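Local atomic coordinates of cellulose binding protein (Clavibacter michiganensis, PDB entry 4JJO), a protein that is the expansin part of a probable cellulase, binds polysaccharide and is associated with loosening of plant cell walls, the whole protein probably hydrolysing beta-1,4-glucans. Residues R113-S118 against Y153-T158. Numbering follows the deposited sequence. Where two conformers were deposited one is given.
Sequences RVKEGS and YGYWVT
Lys115 lies across the ring of Tyr155 and ends at the hydroxyl of Tyr153, so one long side chain engages two tyrosines of 153-158. Its CB comes within 3.4 Å of Tyr155 CE1, near the rim, while CG, anti to the backbone N (chi1 -169°), stands over the same face, 4.2 Å from the ring centroid, in a CH-pi contact. The extended chain beyond CG crosses Tyr153 at about a right angle, and NZ donates a 3.0 Å hydrogen bond to Tyr153 OH. Lysine suits this place because its methylenes can pack on an aromatic face while its amine reaches a polar group; NZ itself is too far from the Tyr155 ring for more than a weak cation-pi attraction.

At the far end of Tyr155, OH rests over one face of the Arg113 guanidinium, 3.2 Å from NE, the two planes 30° apart. The angle is too poor for a hydrogen bond, and the N-H groups are engaged elsewhere, NH1 with Ile18 O and NH2 with Gln126 OE1, fixing the flat group on which the hydroxyl lies.

Behind Lys115 the chain makes a type II turn to Ser118. Lys115 O accepts from both Ser118 N and Ser118 OG, the latter at 2.7 Å, and Gly117 takes a positive phi (92°) that glycine adopts readily. Side chains from the ends of strands 111-114 and 156-157 and the adjoining turns thus meet over the intervening strand 124-128 of the immunoglobulin-like expansin C-terminal domain. Ile18, and Ser24 bonded to Tyr153 O, probably belong to the double-psi beta-barrel domain, placing the contact at the expansin's two-domain junction.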
loop_
_atom_site.group_PDB
_atom_site.type_symbol
_atom_site.label_atom_id
_atom_site.label_comp_id
_atom_site.label_asym_id
_atom_site.label_seq_id
_atom_site.Cartn_x
_atom_site.Cartn_y
_atom_site.Cartn_z
ATOM N N ARG A 113 3.799 -10.865 0.773
ATOM C CA ARG A 113 4.763 -11.238 -0.252
ATOM C C ARG A 113 6.174 -11.072 0.282
ATOM O O ARG A 113 6.588 -9.971 0.651
ATOM C CB ARG A 113 4.590 -10.409 -1.528
ATOM C CG ARG A 113 5.640 -10.737 -2.583
ATOM C CD ARG A 113 5.331 -10.145 -3.948
ATOM N NE ARG A 113 5.310 -8.684 -3.936
ATOM C CZ ARG A 113 5.570 -7.919 -4.992
ATOM N NH1 ARG A 113 5.883 -8.462 -6.160
ATOM N NH2 ARG A 113 5.523 -6.599 -4.877
ATOM N N VAL A 114 6.906 -12.176 0.336
ATOM C CA VAL A 114 8.311 -12.127 0.694
ATOM C C VAL A 114 9.072 -11.549 -0.491
ATOM O O VAL A 114 8.841 -11.945 -1.633
ATOM C CB VAL A 114 8.862 -13.523 1.026
ATOM C CG1 VAL A 114 10.340 -13.441 1.349
ATOM C CG2 VAL A 114 8.095 -14.132 2.189
ATOM N N LYS A 115 9.967 -10.606 -0.220
ATOM C CA LYS A 115 10.734 -9.966 -1.276
ATOM C C LYS A 115 11.675 -10.965 -1.928
ATOM O O LYS A 115 12.245 -11.825 -1.253
ATOM C CB LYS A 115 11.554 -8.806 -0.713
ATOM C CG LYS A 115 12.165 -7.929 -1.793
ATOM C CD LYS A 115 13.036 -6.829 -1.221
ATOM C CE LYS A 115 13.499 -5.897 -2.331
ATOM N NZ LYS A 115 14.524 -4.912 -1.890
ATOM N N GLU A 116 11.840 -10.857 -3.241
ATOM C CA GLU A 116 12.807 -11.663 -3.973
ATOM C C GLU A 116 14.169 -11.520 -3.301
ATOM O O GLU A 116 14.551 -10.411 -2.926
ATOM C CB GLU A 116 12.904 -11.181 -5.425
ATOM C CG GLU A 116 11.697 -11.513 -6.301
ATOM C CD GLU A 116 10.558 -10.516 -6.157
ATOM O OE1 GLU A 116 10.658 -9.593 -5.320
ATOM O OE2 GLU A 116 9.557 -10.657 -6.891
ATOM N N GLY A 117 14.901 -12.621 -3.165
ATOM C CA GLY A 117 16.222 -12.580 -2.562
ATOM C C GLY A 117 16.241 -12.821 -1.065
ATOM O O GLY A 117 17.308 -13.008 -0.480
ATOM N N SER A 118 15.069 -12.808 -0.437
ATOM C CA SER A 118 14.976 -13.007 1.006
ATOM C C SER A 118 15.528 -14.364 1.430
ATOM O O SER A 118 15.472 -15.337 0.675
ATOM C CB SER A 118 13.523 -12.883 1.468
ATOM O OG SER A 118 13.027 -11.570 1.267
ATOM N N TYR A 153 10.002 1.994 0.257
ATOM C CA TYR A 153 9.535 1.432 -1.011
ATOM C C TYR A 153 8.491 0.318 -0.853
ATOM O O TYR A 153 8.267 -0.470 -1.773
ATOM C CB TYR A 153 10.715 0.950 -1.866
ATOM C CG TYR A 153 11.560 -0.134 -1.244
ATOM C CD1 TYR A 153 11.181 -1.468 -1.315
ATOM C CD2 TYR A 153 12.755 0.174 -0.610
ATOM C CE1 TYR A 153 11.961 -2.465 -0.755
ATOM C CE2 TYR A 153 13.541 -0.814 -0.049
ATOM C CZ TYR A 153 13.137 -2.131 -0.122
ATOM O OH TYR A 153 13.913 -3.123 0.430
ATOM N N GLY A 154 7.849 0.257 0.311
ATOM C CA GLY A 154 6.668 -0.572 0.479
ATOM C C GLY A 154 6.884 -1.923 1.134
ATOM O O GLY A 154 5.951 -2.722 1.219
ATOM N N TYR A 155 8.103 -2.184 1.592
ATOM C CA TYR A 155 8.404 -3.430 2.285
ATOM C C TYR A 155 8.793 -3.179 3.736
ATOM O O TYR A 155 8.991 -2.039 4.160
ATOM C CB TYR A 155 9.545 -4.173 1.589
ATOM C CG TYR A 155 9.118 -5.031 0.421
ATOM C CD1 TYR A 155 8.963 -6.402 0.571
ATOM C CD2 TYR A 155 8.878 -4.475 -0.830
ATOM C CE1 TYR A 155 8.580 -7.196 -0.491
ATOM C CE2 TYR A 155 8.494 -5.261 -1.898
ATOM C CZ TYR A 155 8.345 -6.621 -1.721
ATOM O OH TYR A 155 7.963 -7.402 -2.787
ATOM N N TRP A 156 8.900 -4.272 4.483
ATOM C CA TRP A 156 9.398 -4.255 5.848
ATOM C C TRP A 156 10.570 -5.220 5.902
ATOM O O TRP A 156 10.441 -6.365 5.479
ATOM C CB TRP A 156 8.307 -4.707 6.816
ATOM C CG TRP A 156 7.148 -3.776 6.896
ATOM C CD1 TRP A 156 6.107 -3.686 6.018
ATOM C CD2 TRP A 156 6.901 -2.803 7.917
ATOM N NE1 TRP A 156 5.229 -2.711 6.430
ATOM C CE2 TRP A 156 5.693 -2.156 7.592
ATOM C CE3 TRP A 156 7.585 -2.416 9.073
ATOM C CZ2 TRP A 156 5.152 -1.145 8.386
ATOM C CZ3 TRP A 156 7.048 -1.413 9.857
ATOM C CH2 TRP A 156 5.844 -0.788 9.510
ATOM N N VAL A 157 11.711 -4.770 6.413
ATOM C CA VAL A 157 12.917 -5.594 6.367
ATOM C C VAL A 157 13.461 -5.954 7.744
ATOM O O VAL A 157 13.194 -5.285 8.741
ATOM C CB VAL A 157 14.039 -4.930 5.534
ATOM C CG1 VAL A 157 13.588 -4.752 4.093
ATOM C CG2 VAL A 157 14.454 -3.603 6.143
ATOM N N THR A 158 14.237 -7.029 7.773
ATOM C CA THR A 158 14.793 -7.558 9.008
ATOM C C THR A 158 16.064 -6.814 9.407
ATOM O O THR A 158 16.941 -6.589 8.575
ATOM C CB THR A 158 15.122 -9.051 8.846
ATOM O OG1 THR A 158 15.965 -9.231 7.703
ATOM C CG2 THR A 158 13.844 -9.864 8.657
#